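Local coordinates for protein pectate lyase (Bacillus subtilis, PDB 5AMV) that cleaves polygalacturonate by calcium-dependent elimination, releasing oligosaccharides that carry an unsaturated galacturonosyl group at the non-reducing end, at residues G4-G9 with I153-E158; L268-Y273 with S378-A383. All coordinates share one frame; numbering follows the deposited sequence.

Contact 1 (G4-G9 with I153-E158)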
ATOM      1  N   GLY A   4      -5.988  18.823  10.769  1.00 13.58           N
ATOM      2  CA  GLY A   4      -4.921  18.318  11.594  1.00 12.96           C
ATOM      3  C   GLY A   4      -5.400  17.763  12.925  1.00 12.70           C
ATOM      4  O   GLY A   4      -4.718  16.942  13.509  1.00 11.65           O
ATOM      5  N   HIS A   5      -6.563  18.235  13.398  1.00 13.18           N
ATOM      6  CA  HIS A   5      -7.107  17.838  14.720  1.00 13.52           C
ATOM      7  C   HIS A   5      -8.252  16.812  14.635  1.00 13.22           C
ATOM      8  O   HIS A   5      -8.721  16.328  15.660  1.00 13.23           O
ATOM      9  CB  HIS A   5      -7.534  19.051  15.560  1.00 14.53           C
ATOM     10  CG  HIS A   5      -6.379  19.895  16.025  1.00 13.09           C
ATOM     11  ND1 HIS A   5      -5.838  20.906  15.259  1.00 15.37           N
ATOM     12  CD2 HIS A   5      -5.665  19.871  17.174  1.00 16.35           C
ATOM     13  CE1 HIS A   5      -4.828  21.459  15.908  1.00 14.81           C
ATOM     14  NE2 HIS A   5      -4.706  20.855  17.077  1.00 15.77           N
ATOM     15  N   GLN A   6      -8.668  16.475  13.424  1.00 12.12           N
ATOM     16  CA  GLN A   6      -9.729  15.503  13.190  1.00 12.35           C
ATOM     17  C   GLN A   6      -9.296  14.078  13.516  1.00 11.94           C
ATOM     18  O   GLN A   6      -8.113  13.730  13.430  1.00 10.68           O
ATOM     19  CB  GLN A   6     -10.244  15.616  11.761  1.00 12.31           C
ATOM     20  CG  GLN A   6     -11.190  16.792  11.573  1.00 14.35           C
ATOM     21  CD  GLN A   6     -11.470  17.075  10.128  1.00 16.63           C
ATOM     22  OE1 GLN A   6     -11.345  16.199   9.273  1.00 14.76           O
ATOM     23  NE2 GLN A   6     -11.831  18.313   9.834  1.00 18.25           N
ATOM     24  N   THR A   7     -10.255  13.269  13.945  1.00 10.90           N
ATOM     25  CA  THR A   7      -9.972  11.903  14.364  1.00 11.34           C
ATOM     26  C   THR A   7     -10.917  10.956  13.650  1.00 11.40           C
ATOM     27  O   THR A   7     -11.918  11.392  13.066  1.00 12.26           O
ATOM     28  CB  THR A   7     -10.126  11.721  15.872  1.00 12.18           C
ATOM     29  OG1 THR A   7     -11.459  12.058  16.252  1.00 12.39           O
ATOM     30  CG2 THR A   7      -9.106  12.603  16.676  1.00 11.16           C
ATOM     31  N   LEU A   8     -10.594   9.663  13.707  1.00 11.79           N
ATOM     32  CA  LEU A   8     -11.422   8.642  13.052  1.00 11.71           C
ATOM     33  C   LEU A   8     -12.732   8.498  13.826  1.00 12.16           C
ATOM     34  O   LEU A   8     -12.723   8.355  15.053  1.00 12.23           O
ATOM     35  CB  LEU A   8     -10.665   7.305  13.048  1.00 11.46           C
ATOM     36  CG  LEU A   8     -11.359   6.093  12.434  1.00 10.58           C
ATOM     37  CD1 LEU A   8     -11.610   6.373  10.919  1.00  9.35           C
ATOM     38  CD2 LEU A   8     -10.512   4.874  12.632  1.00 10.31           C
ATOM     39  N   GLY A   9     -13.845   8.485  13.103  1.00 13.01           N
ATOM     40  CA  GLY A   9     -15.167   8.400  13.766  1.00 12.78           C
ATOM     41  C   GLY A   9     -15.282   7.066  14.484  1.00 12.84           C
ATOM     42  O   GLY A   9     -14.683   6.072  14.069  1.00 12.68           O
ATOM     43  N   ILE A 153      -2.550   8.774  12.035  1.00  9.08           N
ATOM     44  CA  ILE A 153      -3.464   9.248  10.997  1.00  8.68           C
ATOM     45  C   ILE A 153      -2.636   9.843   9.851  1.00  8.73           C
ATOM     46  O   ILE A 153      -1.787  10.669  10.104  1.00  8.43           O
ATOM     47  CB  ILE A 153      -4.440  10.305  11.572  1.00  9.04           C
ATOM     48  CG1 ILE A 153      -5.362   9.653  12.619  1.00  7.53           C
ATOM     49  CG2 ILE A 153      -5.241  10.964  10.464  1.00  8.88           C
ATOM     50  CD1 ILE A 153      -6.222  10.678  13.370  1.00  7.89           C
ATOM     51  N   ILE A 154      -2.923   9.426   8.612  1.00  7.07           N
ATOM     52  CA  ILE A 154      -2.266   9.974   7.416  1.00  7.60           C
ATOM     53  C   ILE A 154      -3.373  10.379   6.428  1.00  5.93           C
ATOM     54  O   ILE A 154      -4.144   9.514   6.006  1.00  7.62           O
ATOM     55  CB  ILE A 154      -1.372   8.902   6.719  1.00  7.32           C
ATOM     56  CG1 ILE A 154      -0.396   8.219   7.719  1.00 11.09           C
ATOM     57  CG2 ILE A 154      -0.674   9.522   5.488  1.00  8.17           C
ATOM     58  CD1 ILE A 154       0.643   9.131   8.331  1.00 10.58           C
ATOM     59  N   ARG A 155      -3.448  11.662   6.051  1.00  6.82           N
ATOM     60  CA  ARG A 155      -4.517  12.165   5.191  1.00  7.16           C
ATOM     61  C   ARG A 155      -4.053  13.226   4.195  1.00  7.45           C
ATOM     62  O   ARG A 155      -3.176  14.033   4.505  1.00  7.30           O
ATOM     63  CB  ARG A 155      -5.696  12.767   6.000  1.00  7.19           C
ATOM     64  CG  ARG A 155      -6.241  11.799   7.087  1.00  7.58           C
ATOM     65  CD  ARG A 155      -7.358  12.410   7.956  1.00  8.24           C
ATOM     66  NE  ARG A 155      -8.582  12.591   7.174  1.00  7.83           N
ATOM     67  CZ  ARG A 155      -9.629  13.295   7.595  1.00  9.46           C
ATOM     68  NH1 ARG A 155      -9.596  13.930   8.762  1.00 10.89           N
ATOM     69  NH2 ARG A 155     -10.701  13.399   6.822  1.00  8.82           N
ATOM     70  N   ASN A 156      -4.731  13.259   3.060  1.00  6.14           N
ATOM     71  CA  ASN A 156      -4.683  14.378   2.112  1.00  7.65           C
ATOM     72  C   ASN A 156      -3.293  14.613   1.517  1.00  7.94           C
ATOM     73  O   ASN A 156      -2.881  15.768   1.294  1.00  7.78           O
ATOM     74  CB  ASN A 156      -5.194  15.676   2.763  1.00  7.02           C
ATOM     75  CG  ASN A 156      -5.533  16.722   1.732  1.00  8.16           C
ATOM     76  OD1 ASN A 156      -6.174  16.416   0.724  1.00  8.30           O
ATOM     77  ND2 ASN A 156      -5.164  17.981   2.011  1.00  7.63           N
ATOM     78  N   ILE A 157      -2.591  13.505   1.252  1.00  6.58           N
ATOM     79  CA  ILE A 157      -1.248  13.554   0.657  1.00  5.86           C
ATOM     80  C   ILE A 157      -1.215  12.645  -0.571  1.00  5.86           C
ATOM     81  O   ILE A 157      -1.734  11.540  -0.533  1.00  5.85           O
ATOM     82  CB  ILE A 157      -0.159  13.068   1.652  1.00  5.29           C
ATOM     83  CG1 ILE A 157      -0.037  14.004   2.860  1.00  6.81           C
ATOM     84  CG2 ILE A 157       1.254  12.916   0.971  1.00  5.14           C
ATOM     85  CD1 ILE A 157       0.398  13.233   4.132  1.00  7.84           C
ATOM     86  N   GLU A 158      -0.523  13.113  -1.590  1.00  5.40           N
ATOM     87  CA  GLU A 158      -0.254  12.324  -2.793  1.00  6.09           C
ATOM     88  C   GLU A 158       1.147  11.718  -2.636  1.00  6.27           C
ATOM     89  O   GLU A 158       2.148  12.435  -2.587  1.00  6.93           O
ATOM     90  CB  GLU A 158      -0.346  13.172  -4.081  1.00  7.54           C
ATOM     91  CG  GLU A 158       0.015  12.324  -5.331  1.00  7.78           C
ATOM     92  CD  GLU A 158      -0.042  13.118  -6.626  1.00 14.57           C
ATOM     93  OE1 GLU A 158      -0.500  14.290  -6.598  1.00 16.70           O
ATOM     94  OE2 GLU A 158       0.335  12.563  -7.677  1.00 11.34           O
TER
HETATM   95  O   HOH W   1      -7.277  14.089  10.692  1.00 11.43           O
HETATM   96  O   HOH W   2     -13.165  13.538   8.492  1.00 22.64           O
HETATM   97  O   HOH W   3     -12.291  16.311   6.648  1.00 29.91           O

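Contact 2 (L268-Y273 with S378-A383)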
ATOM      1  N   LEU A 268     -11.560  -1.411   4.304  1.00  7.31           N
ATOM      2  CA  LEU A 268     -11.313  -0.591   3.115  1.00  7.06           C
ATOM      3  C   LEU A 268     -12.625  -0.095   2.577  1.00  7.34           C
ATOM      4  O   LEU A 268     -13.454  -0.901   2.140  1.00  6.74           O
ATOM      5  CB  LEU A 268     -10.641  -1.410   1.995  1.00  7.12           C
ATOM      6  CG  LEU A 268      -9.334  -2.127   2.386  1.00  7.44           C
ATOM      7  CD1 LEU A 268      -8.765  -2.806   1.166  1.00  8.08           C
ATOM      8  CD2 LEU A 268      -8.286  -1.150   2.911  1.00  7.32           C
ATOM      9  N   HIS A 269     -12.823   1.219   2.587  1.00  7.09           N
ATOM     10  CA  HIS A 269     -14.043   1.713   1.938  1.00  6.54           C
ATOM     11  C   HIS A 269     -13.882   2.997   1.162  1.00  6.86           C
ATOM     12  O   HIS A 269     -13.053   3.817   1.490  1.00  7.01           O
ATOM     13  CB  HIS A 269     -15.219   1.767   2.956  1.00  7.10           C
ATOM     14  CG  HIS A 269     -15.144   2.898   3.951  1.00  7.25           C
ATOM     15  ND1 HIS A 269     -15.635   4.162   3.681  1.00 10.66           N
ATOM     16  CD2 HIS A 269     -14.652   2.945   5.221  1.00 11.25           C
ATOM     17  CE1 HIS A 269     -15.439   4.941   4.733  1.00 11.30           C
ATOM     18  NE2 HIS A 269     -14.850   4.230   5.682  1.00  8.14           N
ATOM     19  N   HIS A 270     -14.732   3.161   0.140  1.00  6.77           N
ATOM     20  CA  HIS A 270     -14.729   4.324  -0.755  1.00  6.50           C
ATOM     21  C   HIS A 270     -13.373   4.635  -1.373  1.00  6.98           C
ATOM     22  O   HIS A 270     -13.085   5.808  -1.723  1.00  7.16           O
ATOM     23  CB  HIS A 270     -15.298   5.541  -0.022  1.00  7.34           C
ATOM     24  CG  HIS A 270     -16.750   5.416   0.316  1.00  7.19           C
ATOM     25  ND1 HIS A 270     -17.189   4.952   1.542  1.00  9.58           N
ATOM     26  CD2 HIS A 270     -17.861   5.694  -0.404  1.00  9.32           C
ATOM     27  CE1 HIS A 270     -18.514   4.953   1.563  1.00 11.23           C
ATOM     28  NE2 HIS A 270     -18.947   5.380   0.385  1.00  8.88           N
ATOM     29  N   ASN A 271     -12.553   3.603  -1.517  1.00  6.93           N
ATOM     30  CA  ASN A 271     -11.342   3.776  -2.300  1.00  6.91           C
ATOM     31  C   ASN A 271     -11.532   3.597  -3.790  1.00  7.78           C
ATOM     32  O   ASN A 271     -12.402   2.838  -4.250  1.00  8.02           O
ATOM     33  CB  ASN A 271     -10.273   2.821  -1.815  1.00  8.81           C
ATOM     34  CG  ASN A 271      -9.992   2.991  -0.348  1.00  6.80           C
ATOM     35  OD1 ASN A 271      -9.395   4.000   0.082  1.00  6.54           O
ATOM     36  ND2 ASN A 271     -10.418   2.000   0.461  1.00  5.81           N
ATOM     37  N   ARG A 272     -10.705   4.313  -4.553  1.00  6.62           N
ATOM     38  CA  ARG A 272     -10.702   4.217  -6.004  1.00  6.23           C
ATOM     39  C   ARG A 272      -9.424   3.545  -6.473  1.00  6.77           C
ATOM     40  O   ARG A 272      -8.355   3.924  -6.002  1.00  6.49           O
ATOM     41  CB  ARG A 272     -10.795   5.637  -6.586  1.00  6.07           C
ATOM     42  CG  ARG A 272     -10.879   5.672  -8.112  1.00  6.10           C
ATOM     43  CD  ARG A 272     -11.029   7.141  -8.574  1.00  8.34           C
ATOM     44  NE  ARG A 272     -11.177   7.171 -10.034  1.00  8.17           N
ATOM     45  CZ  ARG A 272     -11.123   8.285 -10.759  1.00  9.69           C
ATOM     46  NH1 ARG A 272     -10.908   9.456 -10.157  1.00 10.35           N
ATOM     47  NH2 ARG A 272     -11.297   8.232 -12.068  1.00 11.52           N
ATOM     48  N   TYR A 273      -9.553   2.551  -7.363  1.00  5.96           N
ATOM     49  CA  TYR A 273      -8.386   1.836  -7.931  1.00  6.13           C
ATOM     50  C   TYR A 273      -8.508   1.942  -9.433  1.00  7.13           C
ATOM     51  O   TYR A 273      -9.381   1.313 -10.031  1.00  8.19           O
ATOM     52  CB  TYR A 273      -8.368   0.346  -7.516  1.00  5.31           C
ATOM     53  CG  TYR A 273      -8.384   0.110  -6.002  1.00  7.24           C
ATOM     54  CD1 TYR A 273      -9.578   0.110  -5.286  1.00  5.09           C
ATOM     55  CD2 TYR A 273      -7.190  -0.127  -5.298  1.00  7.27           C
ATOM     56  CE1 TYR A 273      -9.600  -0.104  -3.909  1.00  7.55           C
ATOM     57  CE2 TYR A 273      -7.206  -0.394  -3.938  1.00  6.16           C
ATOM     58  CZ  TYR A 273      -8.401  -0.334  -3.250  1.00  6.48           C
ATOM     59  OH  TYR A 273      -8.467  -0.537  -1.898  1.00  6.49           O
ATOM     60  N   SER A 378     -22.151   4.129   7.158  1.00 18.19           N
ATOM     61  CA  SER A 378     -23.219   3.841   6.198  0.50 18.30           C
ATOM     62  C   SER A 378     -22.692   3.212   4.912  1.00 17.92           C
ATOM     63  O   SER A 378     -21.718   3.685   4.329  1.00 17.68           O
ATOM     64  CB  SER A 378     -23.980   5.121   5.878  0.50 18.81           C
ATOM     65  OG  SER A 378     -24.754   5.498   6.995  0.50 20.76           O
ATOM     66  N   ILE A 379     -23.353   2.143   4.473  1.00 17.32           N
ATOM     67  CA  ILE A 379     -22.989   1.464   3.232  1.00 16.40           C
ATOM     68  C   ILE A 379     -23.865   1.973   2.085  1.00 15.52           C
ATOM     69  O   ILE A 379     -25.090   1.771   2.094  1.00 15.94           O
ATOM     70  CB  ILE A 379     -23.053  -0.075   3.410  1.00 16.28           C
ATOM     71  CG1 ILE A 379     -22.140  -0.498   4.567  1.00 18.08           C
ATOM     72  CG2 ILE A 379     -22.689  -0.800   2.093  1.00 14.76           C
ATOM     73  CD1 ILE A 379     -22.197  -1.970   4.876  1.00 19.70           C
ATOM     74  N   ASP A 380     -23.254   2.651   1.115  1.00 12.97           N
ATOM     75  CA  ASP A 380     -23.951   3.169  -0.063  1.00 12.19           C
ATOM     76  C   ASP A 380     -24.487   1.999  -0.858  1.00 11.82           C
ATOM     77  O   ASP A 380     -23.888   0.922  -0.926  1.00 11.03           O
ATOM     78  CB  ASP A 380     -23.013   3.950  -0.996  1.00 11.58           C
ATOM     79  CG  ASP A 380     -22.368   5.155  -0.327  1.00 13.83           C
ATOM     80  OD1 ASP A 380     -22.891   5.655   0.705  1.00 15.57           O
ATOM     81  OD2 ASP A 380     -21.315   5.605  -0.846  1.00 15.99           O
ATOM     82  N   ALA A 381     -25.617   2.237  -1.497  1.00 12.15           N
ATOM     83  CA  ALA A 381     -26.104   1.348  -2.562  1.00 11.99           C
ATOM     84  C   ALA A 381     -25.042   1.235  -3.663  1.00 11.54           C
ATOM     85  O   ALA A 381     -24.405   2.233  -4.055  1.00 11.29           O
ATOM     86  CB  ALA A 381     -27.418   1.924  -3.149  1.00 13.28           C
ATOM     87  N   SER A 382     -24.878   0.034  -4.202  1.00 11.43           N
ATOM     88  CA  SER A 382     -23.909  -0.159  -5.291  1.00 11.20           C
ATOM     89  C   SER A 382     -24.051   0.802  -6.460  1.00 11.61           C
ATOM     90  O   SER A 382     -23.057   1.260  -7.030  1.00 11.27           O
ATOM     91  CB  SER A 382     -23.981  -1.579  -5.794  1.00 10.40           C
ATOM     92  OG  SER A 382     -23.863  -2.496  -4.728  1.00 11.09           O
ATOM     93  N   ALA A 383     -25.292   1.114  -6.857  1.00 11.52           N
ATOM     94  CA  ALA A 383     -25.511   2.032  -7.979  1.00 12.94           C
ATOM     95  C   ALA A 383     -24.941   3.435  -7.763  1.00 12.90           C
ATOM     96  O   ALA A 383     -24.749   4.168  -8.722  1.00 14.60           O
ATOM     97  CB  ALA A 383     -27.051   2.149  -8.259  1.00 13.28           C
TER

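Contact 1 (G4-G9 with I153-E158)
Q6 and R155 join the N-terminal arm to the parallel beta-helix of this polysaccharide lyase family 1 enzyme. R155 ends strand 152-155, which is paired in parallel with 129-133 and 194-197; residues 4-9 form an irregular segment lying across its outer side. Starting from the backbone, Q6 CB is already close to its partner, 3.5 Å from R155 NH1 and in the guanidinium plane, so this methylene lies at the edge of the group. CG is anti to the carbonyl carbon of Q6 (chi1 -78°) and the chain then runs extended, which carries CD past R155 NH1 at 3.9 Å. At the tip the two amide branches separate: NE2 turns back to the carbonyl oxygen of A1, while OE1 accepts a hydrogen bond from R155 NH1 at 2.9 Å. The N-H...O angle is 150°, and the amide and guanidinium planes are 51° apart, so the groups meet neither coplanar nor stacked. The arginine chain bends at chi3, and its NE forms a salt bridge with D197 on the next coil. With one end of the guanidinium tied to D197 on the beta-helix wall and the other to the arm, its rotation is probably well restricted. Three waters complete the junction. Two link Q6 OE1 to R155 NH2, each through one good bond and one weak one. Two residues before R155, the I153 CD1 methyl packs on the arm's backbone by van der Waals contact, 3.6 Å from Q6 O and 4.1 Å from T7 CA; the I153 side chain also touches W195 of strand 194-197. The remaining bridge passes between Q6 O and the arginine: water 1 lies in the guanidinium plane, donating to Q6 O at 2.9 Å and accepting from R155 NH1 at 3.0 Å.

Contact 2 (L268-Y273 with S378-A383)
A bend in a coil of the parallel beta-helix, where strand 266-274 is interrupted between H269 and R272, meets the segment leading into helix 382-392. H270 sits in that bend with positive phi and psi, and its CG lies anti to its own carbonyl carbon, an orientation that brings the ring within reach of D380. H270 NE2 donates to D380 OD2 at 2.7 Å with an N-H...O angle of 162°. The oxygen lies in the ring plane, yet the nitrogen meets the carboxylate from above, 53° out of its plane, and the two flat groups are 68° apart. This His-carboxylate bond has support on both sides. H270 ND1 is hydrogen-bonded to H269 ND1 at 2.8 Å, and H269 NE2 continues to D12; D380 OD2 is also bonded to N388 of helix 382-392. The H270 ring stacks on Y239 of the preceding coil. D380 would probably polarise the imidazole. The pair, away from the annotated sites, is a polar tie between a C-terminal segment and the short break at H270-N271 within strand 266-274. Beside it, N271 bonds to N240 and N293 in the asparagine ladder that stacks successive bends in parallel beta-helix pectate lyases.

The two contacts come in series along the chain, contact 1 closing at 153-158 before contact 2 opens at 268-273. Their centres are about 19 Å apart and their nearest atoms about 7 Å, so they do not touch. Both rest on the same run of parallel strands: 152-155 pairs with 194-197, that with 235-245, and that with 266-274, placing them at different coils of one beta-helix. Each fixes a terminal region against this wall, the N-terminal arm 4-9 in one case and the C-terminal segment 378-383 in the other. Both lie away from the annotated calcium and glycan sites, consistent with structural ties.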